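Local coordinates for protein condensin complex subunit 3 (Schizosaccharomyces pombe, PDB 5OQR) that serves as a regulatory HEAT-repeat subunit of condensin, the complex required to convert interphase chromatin into condensed, mitotic-like chromosomes, at residues Y252-I255 and E256-D259; A278-A281 and I282-F286; V290-L293 and S294-E297; R315-N318 and E319-E323. One frame throughout, in Å; residues are numbered along the deposited sequence.

Contact 1 of 4, residues Y252-I255 and E256-D259; sequences YQWI and ENAD
Asn257 N donates to Gln253 O at 3.1 Å, the regular last-turn bond of helix 240-257. Glu256 N also reaches Gln253 O, but weakly because the angle is bent, leaving one carbonyl with two amide donors. Ala258 N bonds Trp254 O at 3.2 Å and makes a weak hydrogen bond with Ile255 O. The helix then closes in a Schellman motif: Asp259, with positive phi, is its C-prime residue, Asp259 N meets Glu256 O at 3.0 Å, and Asn260 N turns back to Ile255 O. The side-chain amides of Gln253 and Asn257 stand nearly perpendicular (84°), their closest atoms, NE2 of Gln253 and OD1 of Asn257, 4.0 Å apart. Asn257 CG lies beside its own backbone N (chi1 -54°), which brings OD1 back along the helix to 3.8 Å from Trp254 CA. From there OD1 accepts a weak hydrogen bond from Phe219 N, so a leucine here would probably leave that amide without its acceptor. Around this end, at the close of HEAT repeat 5, the Trp254 ring stacks on Phe219 and touches Leu265 of helix 262-266, while Ile255 packs against Phe285 of helix 275-288.

Contact 2 of 4, residues A278-A281 and I282-F286; sequences AVLA and IKKFF
Lys283 sets CG beside its own backbone N (chi1 -62°) and runs on extended, so that its chain lies alongside Val279, one turn earlier on helix 275-288, pointing the same way, with CE 3.7 Å from Val279 CG1. Lys284 starts alike but bends at chi2 (-56°) and again at chi4, curling across Leu280 until NZ lies 3.3 Å from Leu280 CD1. Ile282 CG1 lies beside Ala278 O. Beneath these side chains the backbone is regular alpha helix: Ile282 N donates to Ala278 O at 3.1 Å, Lys283 N to Val279 O at 3.0 Å, Lys284 N to Leu280 O at 2.9 Å, and Phe285 N to Ala281 O at 2.8 Å. The two lysines use their chains differently. Lys283 lays its CE methylene on Val279, whereas Lys284 brings NZ and, more distantly, CG to Leu280 CD1. Their ammonium groups both find partners on other helices, of unequal strength. A salt bridge to Glu319 ties Lys283 to helix 308-324; Lys284 makes a weak hydrogen bond to Leu235 O of helix 224-235. The firmer polar link from this turn is therefore the ionic one, carried by a lysine whose stem also meets a valine.

Contact 3 of 4, residues V290-L293 and S294-E297; sequences VDSL and SQLE
A short, weakly bonded helix, 290-293, unwinds here into the loop that leads to helix 300-304, and a type I beta turn from Leu293 to Leu296 makes the exit. One direct hydrogen bond joins the two halves: Gln295 N donates to Ser292 O at 2.8 Å. The next link passes through water 1, which donates to Leu293 O at 2.8 Å and also to Leu296 O, bridging the first and last carbonyls of the turn. Leu296 O has a second partner in Lys332 NZ, and the same ammonium group forms a salt bridge with Glu297 OE2. Gln295 CB sits 3.3 Å from Ser292 O. With CG beside its own backbone N (chi1 -79°) and the rest extended, the Gln295 chain runs back past the short helix, and its OE1 comes to 3.8 Å from Ser292 CA. Leu296 CG lies 4.1 Å from both Ser292 O and Leu293 O. Leu293 is buried, whereas Asp291, Ser294 and Gln295 are on the surface. Here the short helix and its type I turn form the linker between helices 275-288 and 300-304 of the alpha-helical solenoid, with Leu293 and Leu296 packed on Phe286 of helix 275-288 and Phe317 of helix 308-324.

Contact 4 of 4, residues R315-N318 and E319-E323; sequences RTFN and EICIE
Arg315 and Glu319 lie side by side one turn apart on helix 308-324, joined by a salt bridge in which Arg315 NE donates to Glu319 OE2 at 3.1 Å. The bond is almost straight (177°). OE2 lies in the guanidinium plane, at its edge, yet is met from above the carboxylate plane, the two flat groups being turned 77° apart. A bend at chi2 of Arg315 (-93°) swings NE to the carboxylate. Each group has a second partner: Arg315 NH2 bonds Gln365 OE1 while the guanidinium makes a cation-pi contact with Tyr368, and Glu319 OE1 forms a salt bridge with Lys283 NZ. A methionine in place of Arg315 would probably leave Glu319 OE2 without its guanidinium mate and Gln365 without this donor. Two more polar atoms of buried residues have partners: Thr316 OG1 in Leu312 O and Asn318 ND2 in Ser372 OG, while Ile322 CD1 rests 3.6 Å from that ND2. Main-chain bonds continue the helix, Ile320 N to Thr316 O at 2.8 Å and Cys321 N to Phe317 O at 3.1 Å. On the Phe317 side, Cys321 SG sits over one face of the Phe317 ring, 3.9 Å from its centroid and offset toward the rim. Leu329 and Leu330 of helix 327-330 also touch Cys321. Two i to i+4 pairs, a salt bridge and a sulfur-aromatic contact, lie on a helix packed between helices 275-288 and 356-372, as in the stacked helices of a HEAT-type alpha solenoid.

Overall arrangement
The four contacts follow one another along the chain and occupy adjoining helices and one linker of the solenoid. Contact 1 meets contact 2 where Ile255 CG1 packs on Phe285 CE2 at 4.0 Å, their centres about 14 Å apart. Contact 2 joins contact 4, about 11 Å away between centres, through the salt bridge from Lys283 NZ to Glu319 OE1 (3.0 Å) and through Ile282 and Thr316. Contact 3 is wedged against both: Phe286 CE1 lies 3.6 Å from Leu293 N, and Leu293 CD1 lies 3.6 Å from Phe317 CD1. Contacts 1 and 4 do not touch, their nearest atoms being about 14 Å apart; contact 2, which touches both, lies between them in the packing.

Contact 1 of 4, residues Y252-I255 and E256-D259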
# COMPACT_ATOMS: atom_id res chain seq x y z
N TYR A 252 -21.03 -11.57 -0.09
CA TYR A 252 -22.01 -12.32 0.67
C TYR A 252 -22.81 -11.45 1.63
O TYR A 252 -23.98 -11.72 1.90
CB TYR A 252 -21.33 -13.46 1.44
CG TYR A 252 -21.00 -14.65 0.57
CD1 TYR A 252 -22.00 -15.42 -0.00
CD2 TYR A 252 -19.68 -15.02 0.34
CE1 TYR A 252 -21.70 -16.51 -0.79
CE2 TYR A 252 -19.37 -16.11 -0.45
CZ TYR A 252 -20.38 -16.85 -1.01
OH TYR A 252 -20.08 -17.94 -1.80
N GLN A 253 -22.19 -10.40 2.17
CA GLN A 253 -22.90 -9.49 3.05
C GLN A 253 -23.45 -8.28 2.29
O GLN A 253 -24.66 -8.03 2.31
CB GLN A 253 -21.99 -9.02 4.19
CG GLN A 253 -22.73 -8.23 5.27
CD GLN A 253 -21.84 -7.25 6.00
OE1 GLN A 253 -20.65 -7.50 6.18
NE2 GLN A 253 -22.41 -6.13 6.42
N TRP A 254 -22.57 -7.53 1.64
CA TRP A 254 -23.00 -6.30 0.98
C TRP A 254 -24.00 -6.58 -0.12
O TRP A 254 -24.98 -5.84 -0.29
CB TRP A 254 -21.78 -5.55 0.43
CG TRP A 254 -20.97 -4.90 1.51
CD1 TRP A 254 -20.96 -5.23 2.83
CD2 TRP A 254 -20.06 -3.81 1.36
NE1 TRP A 254 -20.09 -4.42 3.51
CE2 TRP A 254 -19.53 -3.53 2.63
CE3 TRP A 254 -19.65 -3.03 0.27
CZ2 TRP A 254 -18.61 -2.52 2.85
CZ3 TRP A 254 -18.73 -2.03 0.49
CH2 TRP A 254 -18.22 -1.78 1.77
N ILE A 255 -23.79 -7.65 -0.89
CA ILE A 255 -24.76 -8.03 -1.91
C ILE A 255 -26.11 -8.30 -1.26
O ILE A 255 -27.16 -8.10 -1.89
CB ILE A 255 -24.25 -9.25 -2.70
CG1 ILE A 255 -25.21 -9.61 -3.83
CG2 ILE A 255 -24.10 -10.46 -1.78
CD1 ILE A 255 -25.47 -8.49 -4.82
N GLU A 256 -26.12 -8.76 -0.01
CA GLU A 256 -27.37 -9.03 0.69
C GLU A 256 -28.11 -7.73 1.00
O GLU A 256 -29.33 -7.64 0.80
CB GLU A 256 -27.09 -9.80 1.98
CG GLU A 256 -28.18 -10.77 2.38
CD GLU A 256 -28.33 -11.92 1.39
OE1 GLU A 256 -29.38 -12.00 0.73
OE2 GLU A 256 -27.38 -12.72 1.27
N ASN A 257 -27.39 -6.71 1.48
CA ASN A 257 -28.01 -5.43 1.75
C ASN A 257 -28.58 -4.79 0.49
O ASN A 257 -29.47 -3.93 0.58
CB ASN A 257 -27.00 -4.48 2.39
CG ASN A 257 -26.35 -5.07 3.63
OD1 ASN A 257 -25.14 -4.95 3.82
ND2 ASN A 257 -27.14 -5.73 4.47
N ALA A 258 -28.09 -5.18 -0.69
CA ALA A 258 -28.58 -4.67 -1.96
C ALA A 258 -29.61 -5.60 -2.59
O ALA A 258 -29.78 -5.60 -3.82
CB ALA A 258 -27.41 -4.44 -2.92
N ASP A 259 -30.30 -6.40 -1.78
CA ASP A 259 -31.37 -7.27 -2.26
C ASP A 259 -30.86 -8.29 -3.27
O ASP A 259 -31.60 -8.70 -4.17
CB ASP A 259 -32.51 -6.44 -2.86
CG ASP A 259 -32.82 -5.20 -2.05
OD1 ASP A 259 -33.54 -5.32 -1.03
OD2 ASP A 259 -32.35 -4.11 -2.43

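Contact 2 of 4, residues A278-A281 and I282-F286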
# COMPACT_ATOMS: atom_id res chain seq x y z
N ALA A 278 -14.77 0.17 -8.93
CA ALA A 278 -16.00 -0.52 -9.30
C ALA A 278 -15.71 -1.72 -10.18
O ALA A 278 -16.34 -2.78 -10.02
CB ALA A 278 -16.95 0.45 -10.00
N VAL A 279 -14.77 -1.59 -11.11
CA VAL A 279 -14.39 -2.73 -11.95
C VAL A 279 -13.82 -3.84 -11.09
O VAL A 279 -14.21 -5.01 -11.21
CB VAL A 279 -13.40 -2.28 -13.04
CG1 VAL A 279 -12.88 -3.48 -13.82
CG2 VAL A 279 -14.06 -1.30 -13.99
N LEU A 280 -12.86 -3.50 -10.22
CA LEU A 280 -12.23 -4.51 -9.38
C LEU A 280 -13.26 -5.22 -8.50
O LEU A 280 -13.20 -6.44 -8.34
CB LEU A 280 -11.15 -3.85 -8.52
CG LEU A 280 -10.42 -4.74 -7.51
CD1 LEU A 280 -9.62 -5.82 -8.21
CD2 LEU A 280 -9.51 -3.89 -6.64
N ALA A 281 -14.20 -4.47 -7.94
CA ALA A 281 -15.24 -5.08 -7.11
C ALA A 281 -16.04 -6.10 -7.91
O ALA A 281 -16.33 -7.20 -7.41
CB ALA A 281 -16.16 -4.00 -6.55
N ILE A 282 -16.41 -5.77 -9.14
CA ILE A 282 -17.16 -6.71 -9.97
C ILE A 282 -16.34 -7.96 -10.22
O ILE A 282 -16.83 -9.09 -10.07
CB ILE A 282 -17.58 -6.03 -11.29
CG1 ILE A 282 -18.57 -4.90 -11.02
CG2 ILE A 282 -18.20 -7.05 -12.25
CD1 ILE A 282 -18.84 -4.01 -12.21
N LYS A 283 -15.08 -7.79 -10.61
CA LYS A 283 -14.23 -8.95 -10.89
C LYS A 283 -14.07 -9.83 -9.65
O LYS A 283 -14.14 -11.06 -9.75
CB LYS A 283 -12.87 -8.48 -11.39
CG LYS A 283 -12.94 -7.71 -12.70
CD LYS A 283 -11.57 -7.48 -13.30
CE LYS A 283 -11.68 -6.90 -14.69
NZ LYS A 283 -10.36 -6.74 -15.35
N LYS A 284 -13.87 -9.21 -8.49
CA LYS A 284 -13.70 -10.00 -7.27
C LYS A 284 -15.00 -10.68 -6.86
O LYS A 284 -14.98 -11.82 -6.37
CB LYS A 284 -13.17 -9.11 -6.14
CG LYS A 284 -11.71 -8.71 -6.28
CD LYS A 284 -10.82 -9.93 -6.41
CE LYS A 284 -9.39 -9.63 -6.00
NZ LYS A 284 -8.68 -8.78 -7.00
N PHE A 285 -16.13 -10.01 -7.04
CA PHE A 285 -17.41 -10.64 -6.75
C PHE A 285 -17.57 -11.93 -7.54
O PHE A 285 -18.02 -12.95 -6.99
CB PHE A 285 -18.56 -9.68 -7.07
CG PHE A 285 -19.92 -10.30 -6.95
CD1 PHE A 285 -20.53 -10.87 -8.06
CD2 PHE A 285 -20.59 -10.32 -5.75
CE1 PHE A 285 -21.77 -11.45 -7.97
CE2 PHE A 285 -21.84 -10.90 -5.64
CZ PHE A 285 -22.43 -11.46 -6.75
N PHE A 286 -17.21 -11.92 -8.82
CA PHE A 286 -17.38 -13.09 -9.66
C PHE A 286 -16.25 -14.10 -9.52
O PHE A 286 -16.38 -15.23 -9.99
CB PHE A 286 -17.52 -12.67 -11.13
CG PHE A 286 -18.85 -12.06 -11.45
CD1 PHE A 286 -20.01 -12.80 -11.32
CD2 PHE A 286 -18.94 -10.75 -11.88
CE1 PHE A 286 -21.24 -12.24 -11.60
CE2 PHE A 286 -20.16 -10.19 -12.17
CZ PHE A 286 -21.31 -10.93 -12.03

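Contact 3 of 4, residues V290-L293 and S294-E297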
# COMPACT_ATOMS: atom_id res chain seq x y z
N VAL A 290 -18.57 -17.49 -8.95
CA VAL A 290 -18.46 -17.81 -10.37
C VAL A 290 -19.79 -18.30 -10.92
O VAL A 290 -20.09 -18.11 -12.11
CB VAL A 290 -17.35 -18.86 -10.60
CG1 VAL A 290 -17.22 -19.18 -12.08
CG2 VAL A 290 -16.03 -18.36 -10.06
N ASP A 291 -20.62 -18.93 -10.08
CA ASP A 291 -21.90 -19.43 -10.55
C ASP A 291 -22.76 -18.31 -11.12
O ASP A 291 -23.50 -18.52 -12.09
CB ASP A 291 -22.64 -20.12 -9.40
CG ASP A 291 -22.75 -19.24 -8.16
OD1 ASP A 291 -21.75 -18.58 -7.81
OD2 ASP A 291 -23.84 -19.21 -7.55
N SER A 292 -22.67 -17.11 -10.54
CA SER A 292 -23.51 -16.01 -10.99
C SER A 292 -23.09 -15.50 -12.36
O SER A 292 -23.93 -14.97 -13.10
CB SER A 292 -23.46 -14.87 -9.97
OG SER A 292 -23.98 -15.28 -8.72
N LEU A 293 -21.82 -15.65 -12.72
CA LEU A 293 -21.35 -15.12 -14.00
C LEU A 293 -22.14 -15.70 -15.16
O LEU A 293 -22.46 -14.99 -16.12
CB LEU A 293 -19.86 -15.41 -14.17
CG LEU A 293 -19.18 -14.69 -15.34
CD1 LEU A 293 -19.08 -13.20 -15.07
CD2 LEU A 293 -17.82 -15.28 -15.62
N SER A 294 -22.47 -16.99 -15.09
CA SER A 294 -23.23 -17.64 -16.14
C SER A 294 -24.72 -17.32 -16.08
O SER A 294 -25.47 -17.80 -16.93
CB SER A 294 -23.04 -19.16 -16.06
OG SER A 294 -21.67 -19.50 -16.13
N GLN A 295 -25.15 -16.52 -15.11
CA GLN A 295 -26.56 -16.18 -14.95
C GLN A 295 -26.88 -14.78 -15.46
O GLN A 295 -28.05 -14.37 -15.40
CB GLN A 295 -26.97 -16.30 -13.48
CG GLN A 295 -27.22 -17.73 -13.04
CD GLN A 295 -27.24 -17.89 -11.54
OE1 GLN A 295 -27.24 -16.90 -10.80
NE2 GLN A 295 -27.24 -19.13 -11.07
N LEU A 296 -25.89 -14.03 -15.93
CA LEU A 296 -26.15 -12.72 -16.51
C LEU A 296 -26.63 -12.86 -17.95
O LEU A 296 -26.08 -13.62 -18.74
CB LEU A 296 -24.89 -11.86 -16.47
CG LEU A 296 -24.35 -11.46 -15.10
CD1 LEU A 296 -23.05 -10.70 -15.27
CD2 LEU A 296 -25.35 -10.63 -14.32
N GLU A 297 -27.68 -12.11 -18.28
CA GLU A 297 -28.24 -12.09 -19.62
C GLU A 297 -28.25 -10.66 -20.14
O GLU A 297 -28.56 -9.72 -19.41
CB GLU A 297 -29.66 -12.66 -19.63
CG GLU A 297 -29.74 -14.10 -19.15
CD GLU A 297 -28.88 -15.05 -19.97
OE1 GLU A 297 -28.74 -14.82 -21.19
OE2 GLU A 297 -28.34 -16.01 -19.39
O HOH W 1 -23.93 -14.83 -18.46

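Contact 4 of 4, residues R315-N318 and E319-E323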
# COMPACT_ATOMS: atom_id res chain seq x y z
N ARG A 315 -19.12 -4.13 -19.72
CA ARG A 315 -17.72 -3.97 -20.10
C ARG A 315 -16.82 -4.83 -19.23
O ARG A 315 -15.81 -5.37 -19.70
CB ARG A 315 -17.33 -2.50 -20.00
CG ARG A 315 -15.82 -2.23 -20.01
CD ARG A 315 -15.26 -2.16 -18.60
NE ARG A 315 -13.85 -1.79 -18.58
CZ ARG A 315 -13.37 -0.60 -18.23
NH1 ARG A 315 -12.06 -0.39 -18.26
NH2 ARG A 315 -14.17 0.38 -17.85
N THR A 316 -17.15 -4.97 -17.94
CA THR A 316 -16.34 -5.80 -17.05
C THR A 316 -16.59 -7.28 -17.32
O THR A 316 -15.64 -8.08 -17.35
CB THR A 316 -16.65 -5.47 -15.59
OG1 THR A 316 -16.53 -4.06 -15.38
CG2 THR A 316 -15.68 -6.19 -14.67
N PHE A 317 -17.85 -7.67 -17.50
CA PHE A 317 -18.17 -9.05 -17.87
C PHE A 317 -17.41 -9.46 -19.12
O PHE A 317 -16.81 -10.54 -19.18
CB PHE A 317 -19.68 -9.18 -18.07
CG PHE A 317 -20.10 -10.47 -18.71
CD1 PHE A 317 -20.43 -11.57 -17.93
CD2 PHE A 317 -20.19 -10.59 -20.09
CE1 PHE A 317 -20.82 -12.75 -18.52
CE2 PHE A 317 -20.58 -11.77 -20.67
CZ PHE A 317 -20.90 -12.85 -19.89
N ASN A 318 -17.42 -8.59 -20.14
CA ASN A 318 -16.66 -8.86 -21.35
C ASN A 318 -15.16 -8.92 -21.06
O ASN A 318 -14.44 -9.73 -21.64
CB ASN A 318 -16.97 -7.78 -22.40
CG ASN A 318 -16.25 -8.00 -23.71
OD1 ASN A 318 -16.55 -8.94 -24.44
ND2 ASN A 318 -15.31 -7.12 -24.02
N GLU A 319 -14.69 -8.07 -20.15
CA GLU A 319 -13.28 -8.08 -19.79
C GLU A 319 -12.88 -9.38 -19.11
O GLU A 319 -11.82 -9.95 -19.39
CB GLU A 319 -12.98 -6.89 -18.88
CG GLU A 319 -11.59 -6.31 -19.02
CD GLU A 319 -11.51 -4.88 -18.53
OE1 GLU A 319 -11.18 -4.68 -17.34
OE2 GLU A 319 -11.81 -3.96 -19.32
N ILE A 320 -13.73 -9.88 -18.20
CA ILE A 320 -13.44 -11.13 -17.50
C ILE A 320 -13.38 -12.29 -18.49
O ILE A 320 -12.38 -13.01 -18.57
CB ILE A 320 -14.50 -11.39 -16.41
CG1 ILE A 320 -14.40 -10.32 -15.32
CG2 ILE A 320 -14.34 -12.78 -15.81
CD1 ILE A 320 -15.61 -10.27 -14.41
N CYS A 321 -14.45 -12.47 -19.27
CA CYS A 321 -14.55 -13.64 -20.13
C CYS A 321 -13.38 -13.72 -21.10
O CYS A 321 -12.91 -14.82 -21.42
CB CYS A 321 -15.87 -13.61 -20.90
SG CYS A 321 -17.33 -13.79 -19.85
N ILE A 322 -12.89 -12.58 -21.59
CA ILE A 322 -11.75 -12.59 -22.49
C ILE A 322 -10.50 -13.06 -21.76
O ILE A 322 -9.75 -13.91 -22.26
CB ILE A 322 -11.55 -11.19 -23.11
CG1 ILE A 322 -12.71 -10.88 -24.07
CG2 ILE A 322 -10.21 -11.10 -23.85
CD1 ILE A 322 -12.68 -9.49 -24.66
N GLU A 323 -10.25 -12.51 -20.57
CA GLU A 323 -9.10 -12.95 -19.78
C GLU A 323 -9.24 -14.42 -19.40
O GLU A 323 -8.30 -15.21 -19.58
CB GLU A 323 -8.97 -12.08 -18.53
CG GLU A 323 -7.77 -12.41 -17.66
CD GLU A 323 -8.10 -12.42 -16.18
OE1 GLU A 323 -7.34 -13.03 -15.40
OE2 GLU A 323 -9.13 -11.82 -15.79